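Side-chain contacts in phenol hydroxylase component phN (Pseudomonas stutzeri, PDB 3U52), which probably hydroxylates phenol and related aromatic compounds at a carboxylate-bridged diiron centre, as the large oxygenase subunit of a bacterial multicomponent monooxygenase: residues A[108-113]-A[181-186]; A[116-121]-A[188-193]; A[131-136]-A[233-238]. All blocks are in the same frame, centred on the assembly; numbering follows the deposited sequence.

Interaction 1: residues A[108-113]-A[181-186]; sequences EHAAFQ and DARSAG. With FE (Fe (III) ion), chain G.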
loop_
_atom_site.group_PDB
_atom_site.type_symbol
_atom_site.label_atom_id
_atom_site.label_comp_id
_atom_site.label_asym_id
_atom_site.label_seq_id
_atom_site.Cartn_x
_atom_site.Cartn_y
_atom_site.Cartn_z
ATOM N N GLU A 108 -6.357 22.217 9.056
ATOM C CA GLU A 108 -7.128 21.246 8.266
ATOM C C GLU A 108 -8.336 20.951 9.167
ATOM O O GLU A 108 -9.474 20.870 8.712
ATOM C CB GLU A 108 -6.349 19.938 8.046
ATOM C CG GLU A 108 -5.030 20.033 7.214
ATOM C CD GLU A 108 -5.298 20.139 5.738
ATOM O OE1 GLU A 108 -4.373 19.960 4.928
ATOM O OE2 GLU A 108 -6.446 20.410 5.383
ATOM N N HIS A 109 -8.059 20.750 10.448
ATOM C CA HIS A 109 -9.089 20.373 11.414
ATOM C C HIS A 109 -10.106 21.505 11.654
ATOM O O HIS A 109 -11.309 21.253 11.673
ATOM C CB HIS A 109 -8.483 19.963 12.730
ATOM C CG HIS A 109 -9.389 19.092 13.526
ATOM N ND1 HIS A 109 -9.425 17.726 13.362
ATOM C CD2 HIS A 109 -10.352 19.388 14.418
ATOM C CE1 HIS A 109 -10.340 17.210 14.160
ATOM N NE2 HIS A 109 -10.926 18.201 14.803
ATOM N N ALA A 110 -9.625 22.737 11.846
ATOM C CA ALA A 110 -10.491 23.927 11.782
ATOM C C ALA A 110 -11.363 23.994 10.518
ATOM O O ALA A 110 -12.528 24.383 10.598
ATOM C CB ALA A 110 -9.669 25.165 11.882
ATOM N N ALA A 111 -10.843 23.570 9.363
ATOM C CA ALA A 111 -11.615 23.673 8.130
ATOM C C ALA A 111 -12.730 22.607 8.166
ATOM O O ALA A 111 -13.872 22.839 7.707
ATOM C CB ALA A 111 -10.745 23.522 6.945
ATOM N N PHE A 112 -12.407 21.459 8.752
ATOM C CA PHE A 112 -13.425 20.410 8.944
ATOM C C PHE A 112 -14.661 20.933 9.721
ATOM O O PHE A 112 -15.784 20.761 9.278
ATOM C CB PHE A 112 -12.816 19.164 9.601
ATOM C CG PHE A 112 -13.790 18.392 10.452
ATOM C CD1 PHE A 112 -14.965 17.820 9.883
ATOM C CD2 PHE A 112 -13.529 18.204 11.792
ATOM C CE1 PHE A 112 -15.845 17.113 10.640
ATOM C CE2 PHE A 112 -14.450 17.480 12.617
ATOM C CZ PHE A 112 -15.594 16.939 12.032
ATOM N N GLN A 113 -14.433 21.564 10.879
ATOM C CA GLN A 113 -15.532 22.162 11.654
ATOM C C GLN A 113 -16.239 23.328 10.946
ATOM O O GLN A 113 -17.441 23.425 11.027
ATOM C CB GLN A 113 -15.029 22.665 13.011
ATOM C CG GLN A 113 -13.944 21.864 13.631
ATOM C CD GLN A 113 -13.537 22.382 14.956
ATOM O OE1 GLN A 113 -12.531 23.116 15.086
ATOM N NE2 GLN A 113 -14.324 22.044 15.970
ATOM N N ASP A 181 -10.607 34.244 12.329
ATOM C CA ASP A 181 -11.227 35.357 11.598
ATOM C C ASP A 181 -12.265 34.806 10.631
ATOM O O ASP A 181 -13.432 35.214 10.674
ATOM C CB ASP A 181 -10.092 36.165 10.933
ATOM C CG ASP A 181 -10.538 37.495 10.295
ATOM O OD1 ASP A 181 -11.712 37.683 9.965
ATOM O OD2 ASP A 181 -9.645 38.343 10.068
ATOM N N ALA A 182 -11.882 33.800 9.813
ATOM C CA ALA A 182 -12.831 33.190 8.860
ATOM C C ALA A 182 -14.025 32.503 9.536
ATOM O O ALA A 182 -15.149 32.669 9.091
ATOM C CB ALA A 182 -12.089 32.172 7.912
ATOM N N ARG A 183 -13.778 31.732 10.588
ATOM C CA ARG A 183 -14.891 31.011 11.245
ATOM C C ARG A 183 -15.811 31.920 12.129
ATOM O O ARG A 183 -16.970 31.593 12.377
ATOM C CB ARG A 183 -14.340 29.897 12.086
ATOM C CG ARG A 183 -13.730 28.747 11.261
ATOM C CD ARG A 183 -13.775 27.501 12.104
ATOM N NE ARG A 183 -12.806 27.568 13.181
ATOM C CZ ARG A 183 -12.933 26.998 14.380
ATOM N NH1 ARG A 183 -11.950 27.121 15.272
ATOM N NH2 ARG A 183 -14.039 26.344 14.716
ATOM N N SER A 184 -15.302 33.067 12.568
ATOM C CA SER A 184 -16.166 34.009 13.224
ATOM C C SER A 184 -17.000 34.854 12.271
ATOM O O SER A 184 -17.980 35.490 12.692
ATOM C CB SER A 184 -15.367 34.847 14.180
ATOM O OG SER A 184 -14.423 35.624 13.493
ATOM N N ALA A 185 -16.585 34.898 11.000
ATOM C CA ALA A 185 -17.257 35.635 9.947
ATOM C C ALA A 185 -18.541 34.846 9.584
ATOM O O ALA A 185 -18.702 33.692 10.008
ATOM C CB ALA A 185 -16.345 35.743 8.733
ATOM N N GLY A 186 -19.465 35.471 8.857
ATOM C CA GLY A 186 -20.630 34.729 8.333
ATOM C C GLY A 186 -20.253 33.720 7.233
ATOM O O GLY A 186 -19.048 33.604 6.852
HETATM FE FE FE G . -7.228 20.166 3.249
#
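The Arg183 side chain leaves its helix with CG anti to the carbonyl carbon (chi1 -69°) and bends at chi3 (-72°), which carries its guanidinium to Ala110 and Gln113. The contact joins helices 105-121 and 173-184 of the helical diiron hydroxylase fold. CD of Arg183 lies 3.7 Å from Ala110 O. The methyl CB of Ala110 sits 4.2 Å from Arg183 NE. NE is buried here and has no partner in the model.

Gln113 OE1 comes obliquely to the guanidinium, nearest NH2. The amide plane of Gln113 is turned 30° from the guanidinium plane. The strongest partner of NH2 is a polar side chain on the chain of another protein, and Gln113 OE1 makes a weak hydrogen bond to that protein as well. This end of the contact therefore borders another protein chain.

Helix 105-121 also carries an iron ligand. Glu108 bends at chi2 and binds the iron through OE2 at 2.3 Å, with Glu138 and His141 on the same ion. Its OE1 accepts a hydrogen bond from Gln145. On the interface side, the nearest polar approach between the segments is Gln113 OE1 to Arg183 NH2, at 3.6 Å.

Interaction 2: residues A[116-121]-A[188-193]; sequences SKVGRQ and FEFLTA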
loop_
_atom_site.group_PDB
_atom_site.type_symbol
_atom_site.label_atom_id
_atom_site.label_comp_id
_atom_site.label_asym_id
_atom_site.label_seq_id
_atom_site.Cartn_x
_atom_site.Cartn_y
_atom_site.Cartn_z
ATOM N N SER A 116 -18.261 21.922 8.034
ATOM C CA SER A 116 -19.429 21.197 8.599
ATOM C C SER A 116 -20.551 22.216 8.920
ATOM O O SER A 116 -21.725 22.052 8.541
ATOM C CB SER A 116 -19.036 20.465 9.882
ATOM O OG SER A 116 -18.124 19.384 9.635
ATOM N N LYS A 117 -20.185 23.261 9.650
ATOM C CA LYS A 117 -21.160 24.278 9.992
ATOM C C LYS A 117 -21.755 24.976 8.788
ATOM O O LYS A 117 -22.957 25.187 8.744
ATOM C CB LYS A 117 -20.588 25.270 11.010
ATOM C CG LYS A 117 -21.449 26.581 11.140
ATOM C CD LYS A 117 -21.137 27.327 12.414
ATOM C CE LYS A 117 -22.053 28.586 12.493
ATOM N NZ LYS A 117 -23.326 28.223 13.227
ATOM N N VAL A 118 -20.943 25.331 7.788
ATOM C CA VAL A 118 -21.457 26.039 6.614
ATOM C C VAL A 118 -22.311 25.102 5.699
ATOM O O VAL A 118 -23.278 25.531 5.031
ATOM C CB VAL A 118 -20.232 26.784 5.916
ATOM C CG1 VAL A 118 -19.589 25.923 4.841
ATOM C CG2 VAL A 118 -20.629 28.146 5.390
ATOM N N GLY A 119 -21.994 23.809 5.698
ATOM C CA GLY A 119 -22.858 22.780 5.067
ATOM C C GLY A 119 -24.205 22.513 5.774
ATOM O O GLY A 119 -24.987 21.660 5.327
ATOM N N ARG A 120 -24.467 23.232 6.878
ATOM C CA ARG A 120 -25.818 23.388 7.458
ATOM C C ARG A 120 -26.501 24.768 7.140
ATOM O O ARG A 120 -27.727 24.862 7.125
ATOM C CB ARG A 120 -25.762 23.145 8.978
ATOM C CG ARG A 120 -27.043 23.516 9.734
ATOM C CD ARG A 120 -28.207 22.543 9.381
ATOM N NE ARG A 120 -29.433 22.887 10.105
ATOM C CZ ARG A 120 -30.219 23.918 9.820
ATOM N NH1 ARG A 120 -29.971 24.739 8.771
ATOM N NH2 ARG A 120 -31.286 24.109 10.592
ATOM N N GLN A 121 -25.739 25.827 6.885
ATOM C CA GLN A 121 -26.331 27.198 6.885
ATOM C C GLN A 121 -26.982 27.674 5.628
ATOM O O GLN A 121 -27.792 28.597 5.712
ATOM C CB GLN A 121 -25.330 28.293 7.275
ATOM C CG GLN A 121 -24.678 28.142 8.601
ATOM C CD GLN A 121 -25.609 27.770 9.698
ATOM O OE1 GLN A 121 -26.682 28.421 9.945
ATOM N NE2 GLN A 121 -25.222 26.711 10.407
ATOM N N PHE A 188 -21.015 33.331 3.824
ATOM C CA PHE A 188 -20.484 33.786 2.538
ATOM C C PHE A 188 -19.037 34.245 2.599
ATOM O O PHE A 188 -18.255 33.983 1.650
ATOM C CB PHE A 188 -21.394 34.833 1.877
ATOM C CG PHE A 188 -22.762 34.276 1.477
ATOM C CD1 PHE A 188 -23.889 34.632 2.186
ATOM C CD2 PHE A 188 -22.892 33.437 0.380
ATOM C CE1 PHE A 188 -25.146 34.118 1.833
ATOM C CE2 PHE A 188 -24.139 32.902 0.008
ATOM C CZ PHE A 188 -25.272 33.252 0.759
ATOM N N GLU A 189 -18.687 34.942 3.672
ATOM C CA GLU A 189 -17.283 35.390 3.838
ATOM C C GLU A 189 -16.405 34.175 4.123
ATOM O O GLU A 189 -15.316 34.056 3.558
ATOM C CB GLU A 189 -17.124 36.455 4.930
ATOM C CG GLU A 189 -15.675 36.972 5.011
ATOM C CD GLU A 189 -15.466 38.083 6.024
ATOM O OE1 GLU A 189 -14.317 38.521 6.137
ATOM O OE2 GLU A 189 -16.408 38.545 6.705
ATOM N N PHE A 190 -16.909 33.243 4.925
ATOM C CA PHE A 190 -16.134 32.005 5.189
ATOM C C PHE A 190 -15.793 31.336 3.842
ATOM O O PHE A 190 -14.608 31.014 3.571
ATOM C CB PHE A 190 -16.870 31.024 6.102
ATOM C CG PHE A 190 -16.132 29.694 6.313
ATOM C CD1 PHE A 190 -15.094 29.581 7.225
ATOM C CD2 PHE A 190 -16.445 28.586 5.540
ATOM C CE1 PHE A 190 -14.410 28.365 7.408
ATOM C CE2 PHE A 190 -15.767 27.382 5.710
ATOM C CZ PHE A 190 -14.754 27.279 6.648
ATOM N N LEU A 191 -16.808 31.147 3.004
ATOM C CA LEU A 191 -16.553 30.538 1.682
ATOM C C LEU A 191 -15.616 31.385 0.797
ATOM O O LEU A 191 -14.714 30.856 0.109
ATOM C CB LEU A 191 -17.874 30.218 0.984
ATOM C CG LEU A 191 -18.283 28.734 0.904
ATOM C CD1 LEU A 191 -17.645 27.688 1.895
ATOM C CD2 LEU A 191 -19.763 28.631 0.785
ATOM N N THR A 192 -15.787 32.705 0.816
ATOM C CA THR A 192 -14.926 33.559 -0.002
ATOM C C THR A 192 -13.487 33.505 0.479
ATOM O O THR A 192 -12.554 33.529 -0.338
ATOM C CB THR A 192 -15.458 35.014 -0.070
ATOM O OG1 THR A 192 -16.757 34.985 -0.684
ATOM C CG2 THR A 192 -14.515 35.905 -0.912
ATOM N N ALA A 193 -13.299 33.470 1.795
ATOM C CA ALA A 193 -11.981 33.424 2.406
ATOM C C ALA A 193 -11.277 32.104 2.086
ATOM O O ALA A 193 -10.132 32.064 1.630
ATOM C CB ALA A 193 -12.127 33.524 3.927
#
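Helix-to-helix packing inside the diiron hydroxylase fold brings Val118 of helix 105-121 against Phe190 and Leu191 of helix 187-216. The contact is small, apolar and buried. One methyl group, CG1 of Val118, touches both partners. Val118 CG1 lies 3.9 Å from Leu191 CD1. Val118 CG1 is 4.2 Å from Phe190 CD2, and CE2 of the ring is equally near. The methyl approaches the ring obliquely.

Phe190 has CG anti to its backbone N (chi1 176°). This points the ring at helix 105-121. Tyr115 meets the ring edge-to-face. Leu191 reaches Val118 only with the end of its side chain. Its chi1 of -107° lies away from the usual staggered values, and so does the chi1 of Val118. Both side chains also touch Cys131 of helix 125-155, so three helices share this apolar patch.

Each segment has a side-chain bond back to its own backbone. Thr192 OG1 donates to Phe188 O at 2.9 Å. Gln121 NE2 donates to Lys117 O at 3.2 Å, and Arg120 N also donates to that carbonyl. Lys117 makes a cation-pi contact with an aromatic side chain on the chain of another protein, which places this helix at a subunit interface.

Phe188 and Leu191 also touch a bound xenon, with Trp47 and Trp50 completing its surroundings. This is helix packing beside an apolar pocket, consistent with the hydrophobic cavities of related diiron hydroxylases.

Interaction 3: residues A[131-136]-A[233-238]; sequences CQMQAI and EARHMT. With FE (Fe (III) ion), chain H.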
loop_
_atom_site.group_PDB
_atom_site.type_symbol
_atom_site.label_atom_id
_atom_site.label_comp_id
_atom_site.label_asym_id
_atom_site.label_seq_id
_atom_site.Cartn_x
_atom_site.Cartn_y
_atom_site.Cartn_z
ATOM N N CYS A 131 -20.272 21.541 0.319
ATOM C CA CYS A 131 -19.586 21.946 1.568
ATOM C C CYS A 131 -19.367 20.791 2.506
ATOM O O CYS A 131 -18.332 20.713 3.160
ATOM C CB CYS A 131 -20.327 23.063 2.316
ATOM S SG CYS A 131 -20.210 24.607 1.432
ATOM N N GLN A 132 -20.349 19.897 2.592
ATOM C CA GLN A 132 -20.219 18.745 3.478
ATOM C C GLN A 132 -19.164 17.764 2.960
ATOM O O GLN A 132 -18.492 17.115 3.740
ATOM C CB GLN A 132 -21.529 18.010 3.587
ATOM C CG GLN A 132 -22.605 18.760 4.401
ATOM C CD GLN A 132 -23.923 17.985 4.393
ATOM O OE1 GLN A 132 -23.972 16.810 3.987
ATOM N NE2 GLN A 132 -24.995 18.655 4.772
ATOM N N MET A 133 -19.087 17.569 1.658
ATOM C CA MET A 133 -18.059 16.664 1.120
ATOM C C MET A 133 -16.674 17.268 1.349
ATOM O O MET A 133 -15.747 16.541 1.714
ATOM C CB MET A 133 -18.281 16.393 -0.328
ATOM C CG MET A 133 -17.809 14.979 -0.665
ATOM S SD MET A 133 -18.169 14.546 -2.419
ATOM C CE MET A 133 -19.880 13.985 -2.183
ATOM N N GLN A 134 -16.561 18.606 1.232
ATOM C CA GLN A 134 -15.324 19.282 1.591
ATOM C C GLN A 134 -14.990 19.098 3.094
ATOM O O GLN A 134 -13.873 18.734 3.454
ATOM C CB GLN A 134 -15.350 20.768 1.185
ATOM C CG GLN A 134 -14.153 21.488 1.701
ATOM C CD GLN A 134 -13.406 22.250 0.659
ATOM O OE1 GLN A 134 -13.910 22.507 -0.438
ATOM N NE2 GLN A 134 -12.162 22.618 0.993
ATOM N N ALA A 135 -15.982 19.259 3.962
ATOM C CA ALA A 135 -15.757 19.029 5.393
ATOM C C ALA A 135 -15.151 17.651 5.702
ATOM O O ALA A 135 -14.170 17.537 6.470
ATOM C CB ALA A 135 -17.082 19.205 6.168
ATOM N N ILE A 136 -15.725 16.596 5.143
ATOM C CA ILE A 136 -15.206 15.265 5.498
ATOM C C ILE A 136 -13.819 15.024 4.814
ATOM O O ILE A 136 -12.982 14.312 5.354
ATOM C CB ILE A 136 -16.248 14.151 5.249
ATOM C CG1 ILE A 136 -15.824 12.851 5.938
ATOM C CG2 ILE A 136 -16.402 13.974 3.756
ATOM C CD1 ILE A 136 -16.881 11.701 5.839
ATOM N N GLU A 233 -8.156 17.948 -3.839
ATOM C CA GLU A 233 -7.972 19.392 -4.079
ATOM C C GLU A 233 -8.521 19.845 -5.385
ATOM O O GLU A 233 -8.908 21.001 -5.483
ATOM C CB GLU A 233 -6.501 19.852 -3.978
ATOM C CG GLU A 233 -5.906 19.673 -2.582
ATOM C CD GLU A 233 -6.805 20.180 -1.438
ATOM O OE1 GLU A 233 -6.987 19.421 -0.481
ATOM O OE2 GLU A 233 -7.343 21.309 -1.450
ATOM N N ALA A 234 -8.548 18.962 -6.382
ATOM C CA ALA A 234 -9.259 19.239 -7.619
ATOM C C ALA A 234 -10.735 19.577 -7.368
ATOM O O ALA A 234 -11.271 20.487 -7.998
ATOM C CB ALA A 234 -9.146 18.067 -8.597
ATOM N N ARG A 235 -11.411 18.841 -6.489
ATOM C CA ARG A 235 -12.785 19.186 -6.160
ATOM C C ARG A 235 -12.832 20.528 -5.388
ATOM O O ARG A 235 -13.765 21.328 -5.538
ATOM C CB ARG A 235 -13.402 18.090 -5.290
ATOM C CG ARG A 235 -13.597 16.755 -5.998
ATOM C CD ARG A 235 -14.559 15.899 -5.187
ATOM N NE ARG A 235 -14.036 15.561 -3.850
ATOM C CZ ARG A 235 -13.198 14.546 -3.627
ATOM N NH1 ARG A 235 -12.804 13.767 -4.629
ATOM N NH2 ARG A 235 -12.762 14.279 -2.413
ATOM N N HIS A 236 -11.870 20.721 -4.492
ATOM C CA HIS A 236 -11.895 21.907 -3.613
ATOM C C HIS A 236 -11.668 23.185 -4.432
ATOM O O HIS A 236 -12.319 24.201 -4.184
ATOM C CB HIS A 236 -10.893 21.771 -2.458
ATOM C CG HIS A 236 -11.171 20.581 -1.591
ATOM N ND1 HIS A 236 -10.339 20.196 -0.565
ATOM C CD2 HIS A 236 -12.172 19.668 -1.625
ATOM C CE1 HIS A 236 -10.835 19.114 0.019
ATOM N NE2 HIS A 236 -11.926 18.756 -0.625
ATOM N N MET A 237 -10.773 23.123 -5.411
ATOM C CA MET A 237 -10.567 24.261 -6.318
ATOM C C MET A 237 -11.796 24.576 -7.160
ATOM O O MET A 237 -12.091 25.739 -7.385
ATOM C CB MET A 237 -9.386 24.022 -7.275
ATOM C CG MET A 237 -8.088 23.810 -6.557
ATOM S SD MET A 237 -6.740 23.465 -7.724
ATOM C CE MET A 237 -6.335 25.141 -8.241
ATOM N N THR A 238 -12.489 23.547 -7.650
ATOM C CA THR A 238 -13.690 23.760 -8.426
ATOM C C THR A 238 -14.821 24.360 -7.600
ATOM O O THR A 238 -15.576 25.235 -8.094
ATOM C CB THR A 238 -14.178 22.475 -9.136
ATOM O OG1 THR A 238 -13.060 21.795 -9.732
ATOM C CG2 THR A 238 -15.147 22.891 -10.231
HETATM FE FE FE H . -8.455 21.357 0.252
HETATM O O HOH W 1 -13.157 24.723 -1.584
#
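The amide of Gln134 lies over one face of the His236 ring, and this is the tight part of the contact between helices 125-155 and 220-250. The two planes are 25° apart and stacked. NE2 of Gln134 stands 3.3 Å above the ring plane, toward the rim. CG of the same side chain makes a CH-pi contact, 4.3 Å from the ring centroid. Gln134 gets there with CG anti to the backbone N (chi1 173°) and a bend at chi2 (128°).

Gln134 NE2 lies near His236 ND1 but is not bonded to it, since the iron, 2.4 Å from His236 ND1, already occupies that nitrogen. Gln134 NE2 donates to Glu138 OE1 instead, and weakly to Glu199. A water donates to Gln134 OE1 at 2.6 Å and to His236 O at 2.8 Å, bridging the two helices.

The other side is looser. Met133 SD only approaches Arg235 NE, at 4.5 Å, and Arg235 is partly exposed. The guanidinium finds its charge partners elsewhere, in salt bridges from NH2 to Asp137 and Asp232.

Cut back to an alanine, Gln134 would no longer cover this ring face, and the bridging water and Glu138 would probably each lose a partner.

Glu233 binds the same iron through both carboxylate oxygens, OE2 at 2.0 Å, and Glu199 is a further ligand. Asp137 accepts a hydrogen bond from His236 NE2. With the metal on ND1, Asp137 at NE2 and the amide over one face, the ring is fixed in rotation, and Asp137 is likely to make the imidazole a stronger electron donor to iron.

In the fold
The three contacts lie in one helical bundle around the diiron centre. Interactions 1 and 2 share helix 105-121, and their centres are about 8 Å apart. They meet where Arg183 CG lies 3.9 Å from Phe190 CE1. The centre of interaction 3 is about 12 Å from that of interaction 2. Those two join through Val118 CG1, 3.7 Å from Cys131 SG, and a probable hydrogen bond from Gln132 NE2 to Gly119 O. Phe112 CD1 packs 3.5 Å from Ala135 O and links interactions 1 and 3. Interaction 1 supplies one ligand to one iron, interaction 3 two to the other iron, 3.5 Å away. Interaction 2 supplies none, but two of its residues line a xenon pocket.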